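Local coordinates for protein 6-aminohexanoate-cyclic-dimer hydrolase (Arthrobacter sp., PDB 3A2Q) that hydrolyses the cyclic dimer of 6-aminohexanoate, a nylon-6 by-product, to the linear dimer, as a member of the amidase family, at residues Ile436-Gly441 with Gln465-Leu470; Ala285-Ala290 with Glu471-Trp476; Tyr69-Lys72 with Val77-Gly80. The protein carries 1 engineered substitution. All coordinates share one frame; numbering follows the deposited sequence.

Contact 1. Residues Ile436-Gly441 with Gln465-Leu470; sequences ISLPIG and QVAAQL
Leu438 and Ala467 meet where an inner strand of the sheet faces a helix that runs almost along it. The forked end of Leu438 comes up against the alanine: CD1 lies 3.9 Å from Ala467 CA, and CD2 is 4.1 Å from Ala467 CB, so both branches border the methyl group. Leu438 CD1 also reaches forward along the helix to Leu470, with 4.0 Å between it and Leu470 CD1. That methyl of Leu470 serves a second partner as well, since Ile440 CD1 stands 4.1 Å from Leu470 CD1. The side chains of Ile440 and Leu470 cross at about a right angle. In Ile440 the CG1 branch is anti to the carbonyl carbon (chi1 -66°), which sends CD1 rather than CG2 to the leucine.

Residues 438 and 440 present their side chains on one face of the strand, and the i, i+3 pair Ala467 and Leu470 on one face of the helix. The axes of the two short segments approach to 10.2 Å, with their N-to-C directions 6° apart. Between the two strand residues, Pro439 is the centre of an inverse gamma turn, closed by a weak bond from Ile440 N to Leu438 O.

Strand 435-442 lies inside the large mixed sheet between the antiparallel strands 185-188 and 448-455. Val185 packs on Leu438, while from the other neighbour Val451 touches Ile440 and Ile453 touches Leu470. Helix 460-473 is flanked by helix 275-290, whose Leu288 touches Val466 and Leu470.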
loop_
_atom_site.group_PDB
_atom_site.type_symbol
_atom_site.label_atom_id
_atom_site.label_comp_id
_atom_site.label_asym_id
_atom_site.label_seq_id
_atom_site.Cartn_x
_atom_site.Cartn_y
_atom_site.Cartn_z
ATOM N N ILE A 436 0.938 5.388 8.402
ATOM C CA ILE A 436 0.667 6.148 7.195
ATOM C C ILE A 436 1.915 6.841 6.663
ATOM O O ILE A 436 2.771 7.284 7.433
ATOM C CB ILE A 436 -0.442 7.203 7.478
ATOM C CG1 ILE A 436 -0.954 7.820 6.177
ATOM C CG2 ILE A 436 0.102 8.293 8.401
ATOM C CD1 ILE A 436 -2.214 8.641 6.369
ATOM N N SER A 437 2.034 6.897 5.340
ATOM C CA SER A 437 3.160 7.586 4.715
ATOM C C SER A 437 2.598 8.879 4.131
ATOM O O SER A 437 1.625 8.842 3.381
ATOM C CB SER A 437 3.766 6.747 3.588
ATOM O OG SER A 437 4.872 7.424 3.014
ATOM N N LEU A 438 3.204 10.010 4.491
ATOM C CA LEU A 438 2.780 11.321 4.004
ATOM C C LEU A 438 3.872 11.850 3.078
ATOM O O LEU A 438 5.053 11.771 3.407
ATOM C CB LEU A 438 2.590 12.285 5.181
ATOM C CG LEU A 438 1.587 11.836 6.249
ATOM C CD1 LEU A 438 1.526 12.879 7.369
ATOM C CD2 LEU A 438 0.219 11.649 5.617
ATOM N N PRO A 439 3.488 12.408 1.915
ATOM C CA PRO A 439 4.447 12.946 0.935
ATOM C C PRO A 439 5.011 14.313 1.320
ATOM O O PRO A 439 4.814 15.308 0.614
ATOM C CB PRO A 439 3.625 12.996 -0.346
ATOM C CG PRO A 439 2.260 13.334 0.163
ATOM C CD PRO A 439 2.110 12.465 1.392
ATOM N N ILE A 440 5.732 14.342 2.434
ATOM C CA ILE A 440 6.306 15.572 2.969
ATOM C C ILE A 440 7.671 15.976 2.419
ATOM O O ILE A 440 8.001 17.163 2.387
ATOM C CB ILE A 440 6.401 15.475 4.512
ATOM C CG1 ILE A 440 4.994 15.414 5.108
ATOM C CG2 ILE A 440 7.182 16.649 5.079
ATOM C CD1 ILE A 440 4.983 15.141 6.611
ATOM N N GLY A 441 8.465 15.007 1.979
ATOM C CA GLY A 441 9.786 15.344 1.480
ATOM C C GLY A 441 10.057 15.122 0.004
ATOM O O GLY A 441 9.266 14.506 -0.709
ATOM N N GLN A 465 -5.511 12.510 12.724
ATOM C CA GLN A 465 -5.548 13.838 13.315
ATOM C C GLN A 465 -4.183 14.511 13.182
ATOM O O GLN A 465 -4.089 15.664 12.755
ATOM C CB GLN A 465 -5.969 13.740 14.781
ATOM C CG GLN A 465 -7.469 13.610 14.949
ATOM C CD GLN A 465 -7.860 13.064 16.303
ATOM O OE1 GLN A 465 -7.066 13.076 17.243
ATOM N NE2 GLN A 465 -9.094 12.586 16.411
ATOM N N VAL A 466 -3.121 13.791 13.533
ATOM C CA VAL A 466 -1.779 14.352 13.427
ATOM C C VAL A 466 -1.358 14.474 11.965
ATOM O O VAL A 466 -0.623 15.390 11.592
ATOM C CB VAL A 466 -0.749 13.502 14.193
ATOM C CG1 VAL A 466 0.653 14.068 13.988
ATOM C CG2 VAL A 466 -1.084 13.513 15.676
ATOM N N ALA A 467 -1.831 13.559 11.129
ATOM C CA ALA A 467 -1.489 13.618 9.718
ATOM C C ALA A 467 -2.089 14.907 9.158
ATOM O O ALA A 467 -1.478 15.586 8.335
ATOM C CB ALA A 467 -2.057 12.407 8.985
ATOM N N ALA A 468 -3.290 15.245 9.616
ATOM C CA ALA A 468 -3.957 16.456 9.156
ATOM C C ALA A 468 -3.156 17.691 9.567
ATOM O O ALA A 468 -3.061 18.652 8.804
ATOM C CB ALA A 468 -5.371 16.532 9.727
ATOM N N GLN A 469 -2.579 17.663 10.767
ATOM C CA GLN A 469 -1.784 18.795 11.243
ATOM C C GLN A 469 -0.530 18.972 10.387
ATOM O O GLN A 469 -0.140 20.093 10.065
ATOM C CB GLN A 469 -1.371 18.590 12.706
ATOM C CG GLN A 469 -2.529 18.314 13.655
ATOM C CD GLN A 469 -2.091 18.253 15.103
ATOM O OE1 GLN A 469 -1.003 17.780 15.417
ATOM N NE2 GLN A 469 -2.951 18.722 15.999
ATOM N N LEU A 470 0.104 17.863 10.022
ATOM C CA LEU A 470 1.309 17.925 9.201
ATOM C C LEU A 470 0.988 18.376 7.784
ATOM O O LEU A 470 1.789 19.044 7.137
ATOM C CB LEU A 470 2.006 16.564 9.174
ATOM C CG LEU A 470 2.827 16.240 10.423
ATOM C CD1 LEU A 470 3.348 14.811 10.341
ATOM C CD2 LEU A 470 3.978 17.236 10.545
#

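Contact 2. Residues Ala285-Ala290 with Glu471-Trp476; sequences AAALAA and EGALPW
The C-terminal end of helix 460-473 meets the last turns of helix 275-290 in a small helix-to-helix contact that rests on Ala287, Ala473 and Leu474. The methyl of Ala287 serves both partners: its CB is 4.0 Å from Leu474 CD1 and 4.3 Å from Ala473 CB. All three are apolar, and the alanines are short enough to bring the backbones close, with 6.7 Å between Ala287 CA and Ala473 CA. Just 84 Å² is buried, and the contact lies at the surface of the molecule.

Ala473 is the final helical residue. Leu474 then departs from helical geometry (psi 58°) and leads into Pro475, yet its side chain still turns to the same alanine as Ala473. With CG anti to the carbonyl carbon (chi1 -54°), one methyl of its fork is delivered to the side of Ala287. The helix exit thus adds a longer side chain to a meeting of two small ones.

On either side of the helix end the chain is tied to residues 217-219: Glu471 OE2 accepts from Val219 N, and Trp476 NE1 donates to Arg217 O; Trp476 also packs on Pro439. Helix 275-290 lies with Ala285, Leu288 and Ala289 against Val295 of strand 294-297, at one edge of the sheet within this chain, whereas Leu474 rests on Ile440 of strand 435-442, so the contact joins two helices seated on different strands of one sheet.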
loop_
_atom_site.group_PDB
_atom_site.type_symbol
_atom_site.label_atom_id
_atom_site.label_comp_id
_atom_site.label_asym_id
_atom_site.label_seq_id
_atom_site.Cartn_x
_atom_site.Cartn_y
_atom_site.Cartn_z
ATOM N N ALA A 285 9.253 16.123 12.362
ATOM C CA ALA A 285 9.313 16.089 13.819
ATOM C C ALA A 285 9.400 17.516 14.359
ATOM O O ALA A 285 8.776 17.844 15.360
ATOM C CB ALA A 285 10.523 15.281 14.276
ATOM N N ALA A 286 10.174 18.360 13.685
ATOM C CA ALA A 286 10.319 19.750 14.101
ATOM C C ALA A 286 8.981 20.469 13.982
ATOM O O ALA A 286 8.628 21.285 14.831
ATOM C CB ALA A 286 11.365 20.448 13.244
ATOM N N ALA A 287 8.239 20.162 12.922
ATOM C CA ALA A 287 6.934 20.778 12.708
ATOM C C ALA A 287 5.959 20.347 13.803
ATOM O O ALA A 287 5.105 21.126 14.227
ATOM C CB ALA A 287 6.389 20.399 11.328
ATOM N N LEU A 288 6.075 19.105 14.262
ATOM C CA LEU A 288 5.193 18.631 15.320
ATOM C C LEU A 288 5.562 19.326 16.628
ATOM O O LEU A 288 4.690 19.654 17.426
ATOM C CB LEU A 288 5.291 17.106 15.475
ATOM C CG LEU A 288 4.735 16.254 14.326
ATOM C CD1 LEU A 288 4.940 14.773 14.641
ATOM C CD2 LEU A 288 3.255 16.546 14.123
ATOM N N ALA A 289 6.858 19.556 16.842
ATOM C CA ALA A 289 7.307 20.238 18.051
ATOM C C ALA A 289 6.722 21.651 18.048
ATOM O O ALA A 289 6.231 22.138 19.069
ATOM C CB ALA A 289 8.830 20.297 18.092
ATOM N N ALA A 290 6.776 22.302 16.890
ATOM C CA ALA A 290 6.242 23.653 16.742
ATOM C C ALA A 290 4.737 23.672 17.011
ATOM O O ALA A 290 4.182 24.688 17.429
ATOM C CB ALA A 290 6.527 24.173 15.340
ATOM N N GLU A 471 -0.190 17.996 7.308
ATOM C CA GLU A 471 -0.648 18.373 5.980
ATOM C C GLU A 471 -0.800 19.894 5.933
ATOM O O GLU A 471 -0.584 20.524 4.895
ATOM C CB GLU A 471 -1.990 17.696 5.704
ATOM C CG GLU A 471 -2.605 17.983 4.353
ATOM C CD GLU A 471 -3.914 17.242 4.171
ATOM O OE1 GLU A 471 -4.792 17.371 5.052
ATOM O OE2 GLU A 471 -4.067 16.527 3.158
ATOM N N GLY A 472 -1.160 20.479 7.071
ATOM C CA GLY A 472 -1.337 21.919 7.138
ATOM C C GLY A 472 -0.044 22.672 7.383
ATOM O O GLY A 472 0.111 23.811 6.943
ATOM N N ALA A 473 0.888 22.034 8.080
ATOM C CA ALA A 473 2.172 22.650 8.393
ATOM C C ALA A 473 3.156 22.528 7.233
ATOM O O ALA A 473 3.971 23.424 6.995
ATOM C CB ALA A 473 2.764 22.001 9.637
ATOM N N LEU A 474 3.073 21.414 6.515
ATOM C CA LEU A 474 3.978 21.164 5.403
ATOM C C LEU A 474 3.206 20.711 4.172
ATOM O O LEU A 474 3.465 19.643 3.623
ATOM C CB LEU A 474 4.999 20.101 5.821
ATOM C CG LEU A 474 5.764 20.437 7.110
ATOM C CD1 LEU A 474 6.639 19.261 7.532
ATOM C CD2 LEU A 474 6.608 21.696 6.888
ATOM N N PRO A 475 2.250 21.533 3.708
ATOM C CA PRO A 475 1.443 21.193 2.534
ATOM C C PRO A 475 2.280 20.723 1.346
ATOM O O PRO A 475 3.354 21.267 1.074
ATOM C CB PRO A 475 0.676 22.487 2.247
ATOM C CG PRO A 475 1.529 23.545 2.818
ATOM C CD PRO A 475 2.033 22.936 4.100
ATOM N N TRP A 476 1.772 19.715 0.646
ATOM C CA TRP A 476 2.466 19.134 -0.499
ATOM C C TRP A 476 1.683 19.228 -1.807
ATOM O O TRP A 476 2.230 19.015 -2.887
ATOM C CB TRP A 476 2.774 17.664 -0.200
ATOM C CG TRP A 476 1.549 16.843 0.094
ATOM C CD1 TRP A 476 0.639 16.361 -0.813
ATOM C CD2 TRP A 476 1.095 16.409 1.382
ATOM N NE1 TRP A 476 -0.347 15.657 -0.165
ATOM C CE2 TRP A 476 -0.093 15.670 1.181
ATOM C CE3 TRP A 476 1.576 16.574 2.687
ATOM C CZ2 TRP A 476 -0.809 15.095 2.242
ATOM C CZ3 TRP A 476 0.862 16.000 3.741
ATOM C CH2 TRP A 476 -0.317 15.272 3.508
#

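Contact 3. Residues Tyr69-Lys72 with Val77-Gly80; sequences YLLK and VSQG
Strand 69-72 and the loop 77-80 come together at a steep angle, without backbone pairing; their nearest alpha carbons, Leu71 CA and Val77 CA, are 8.3 Å apart. Val77 and Ser78 are themselves extended, and the loop turns at Gly80, whose positive phi of 74° is one that glycine readily adopts.

One side chain spans the distance. Leu71 points at the loop, with CG anti to its own nitrogen (chi1 -168°), and its CD2 comes within 4.3 Å of Ser78 CB. The same methyl lies 4.5 Å from the carbonyl carbon Val77 C, so it meets the loop backbone as much as a side chain. The CB of Val77 is directed away from the strand, toward the side where Ala97 packs, and the CB of Ser78 points toward the strand. The hydroxyl Ser78 OG is hydrogen-bonded to Asp81 OD2, a little further along the loop. Around Leu71, Val76 and Val104 supply further apolar neighbours.

The next residue, Lys72, belongs by similarity to the charge relay system, and its NZ is hydrogen-bonded to Ser150 OG, Ser151 OG and Asn169 OD1, well apart from the loop. Chemically the contact is therefore a loose van der Waals one, 71 Å² in all: the hydroxyl of Ser78 is bonded within its own loop, and the strand offers the serine only a methyl group.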
loop_
_atom_site.group_PDB
_atom_site.type_symbol
_atom_site.label_atom_id
_atom_site.label_comp_id
_atom_site.label_asym_id
_atom_site.label_seq_id
_atom_site.Cartn_x
_atom_site.Cartn_y
_atom_site.Cartn_z
ATOM N N TYR A 69 -12.019 5.265 -9.194
ATOM C CA TYR A 69 -10.973 4.728 -8.329
ATOM C C TYR A 69 -10.353 3.529 -9.031
ATOM O O TYR A 69 -10.952 2.952 -9.940
ATOM C CB TYR A 69 -11.536 4.325 -6.956
ATOM C CG TYR A 69 -12.064 2.915 -6.854
ATOM C CD1 TYR A 69 -11.271 1.888 -6.343
ATOM C CD2 TYR A 69 -13.368 2.608 -7.244
ATOM C CE1 TYR A 69 -11.765 0.590 -6.215
ATOM C CE2 TYR A 69 -13.870 1.313 -7.122
ATOM C CZ TYR A 69 -13.064 0.311 -6.605
ATOM O OH TYR A 69 -13.559 -0.965 -6.476
ATOM N N LEU A 70 -9.144 3.167 -8.618
ATOM C CA LEU A 70 -8.434 2.049 -9.214
ATOM C C LEU A 70 -8.190 0.927 -8.209
ATOM O O LEU A 70 -7.993 1.168 -7.019
ATOM C CB LEU A 70 -7.113 2.542 -9.810
ATOM C CG LEU A 70 -7.298 3.433 -11.040
ATOM C CD1 LEU A 70 -6.020 4.197 -11.342
ATOM C CD2 LEU A 70 -7.720 2.567 -12.218
ATOM N N LEU A 71 -8.193 -0.299 -8.720
ATOM C CA LEU A 71 -8.027 -1.501 -7.917
ATOM C C LEU A 71 -6.774 -2.277 -8.312
ATOM O O LEU A 71 -6.503 -2.467 -9.493
ATOM C CB LEU A 71 -9.261 -2.383 -8.117
ATOM C CG LEU A 71 -9.536 -3.586 -7.223
ATOM C CD1 LEU A 71 -9.923 -3.098 -5.838
ATOM C CD2 LEU A 71 -10.665 -4.414 -7.830
ATOM N N LYS A 72 -6.015 -2.732 -7.322
ATOM C CA LYS A 72 -4.804 -3.505 -7.583
ATOM C C LYS A 72 -5.246 -4.880 -8.077
ATOM O O LYS A 72 -6.220 -5.430 -7.570
ATOM C CB LYS A 72 -3.988 -3.658 -6.297
ATOM C CG LYS A 72 -2.652 -4.374 -6.458
ATOM C CD LYS A 72 -1.949 -4.488 -5.116
ATOM C CE LYS A 72 -0.535 -5.034 -5.250
ATOM N NZ LYS A 72 0.118 -5.230 -3.917
ATOM N N VAL A 77 -10.894 -8.990 -5.963
ATOM C CA VAL A 77 -11.242 -9.135 -7.371
ATOM C C VAL A 77 -12.569 -8.469 -7.700
ATOM O O VAL A 77 -13.358 -8.162 -6.809
ATOM C CB VAL A 77 -11.314 -10.626 -7.776
ATOM C CG1 VAL A 77 -9.939 -11.262 -7.668
ATOM C CG2 VAL A 77 -12.305 -11.366 -6.890
ATOM N N SER A 78 -12.797 -8.231 -8.990
ATOM C CA SER A 78 -14.033 -7.617 -9.463
ATOM C C SER A 78 -14.725 -8.609 -10.397
ATOM O O SER A 78 -14.090 -9.205 -11.267
ATOM C CB SER A 78 -13.734 -6.303 -10.192
ATOM O OG SER A 78 -12.760 -6.491 -11.204
ATOM N N GLN A 79 -16.027 -8.785 -10.201
ATOM C CA GLN A 79 -16.822 -9.733 -10.981
ATOM C C GLN A 79 -16.737 -9.575 -12.496
ATOM O O GLN A 79 -16.914 -8.483 -13.029
ATOM C CB GLN A 79 -18.285 -9.651 -10.539
ATOM C CG GLN A 79 -19.203 -10.664 -11.194
ATOM C CD GLN A 79 -20.601 -10.627 -10.611
ATOM O OE1 GLN A 79 -21.276 -9.596 -10.653
ATOM N NE2 GLN A 79 -21.043 -11.752 -10.060
ATOM N N GLY A 80 -16.458 -10.686 -13.173
ATOM C CA GLY A 80 -16.369 -10.685 -14.622
ATOM C C GLY A 80 -15.138 -10.050 -15.243
ATOM O O GLY A 80 -15.022 -10.002 -16.468
#

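How the contacts relate
Contacts 1 and 2 are neighbours, their centres 8 Å apart, and share helix 460-473: the helix meets strand 435-442 in contact 1 and, toward its C-terminal end, helix 275-290 in contact 2. They also touch directly, through Ile440 and Leu474 for example. Contact 3 lies across the centre of the chain, about 28 Å from contact 1 and 35 Å from contact 2, centre to centre. Along the sequence it closes first; the two segments of contact 1 then both fall between those of contact 2. Strands 68-72 and 435-442 belong to the same mixed sheet, which thus connects the strand bearing Lys72, the probable charge-relay lysine, with a pair of packed helices away from the active site.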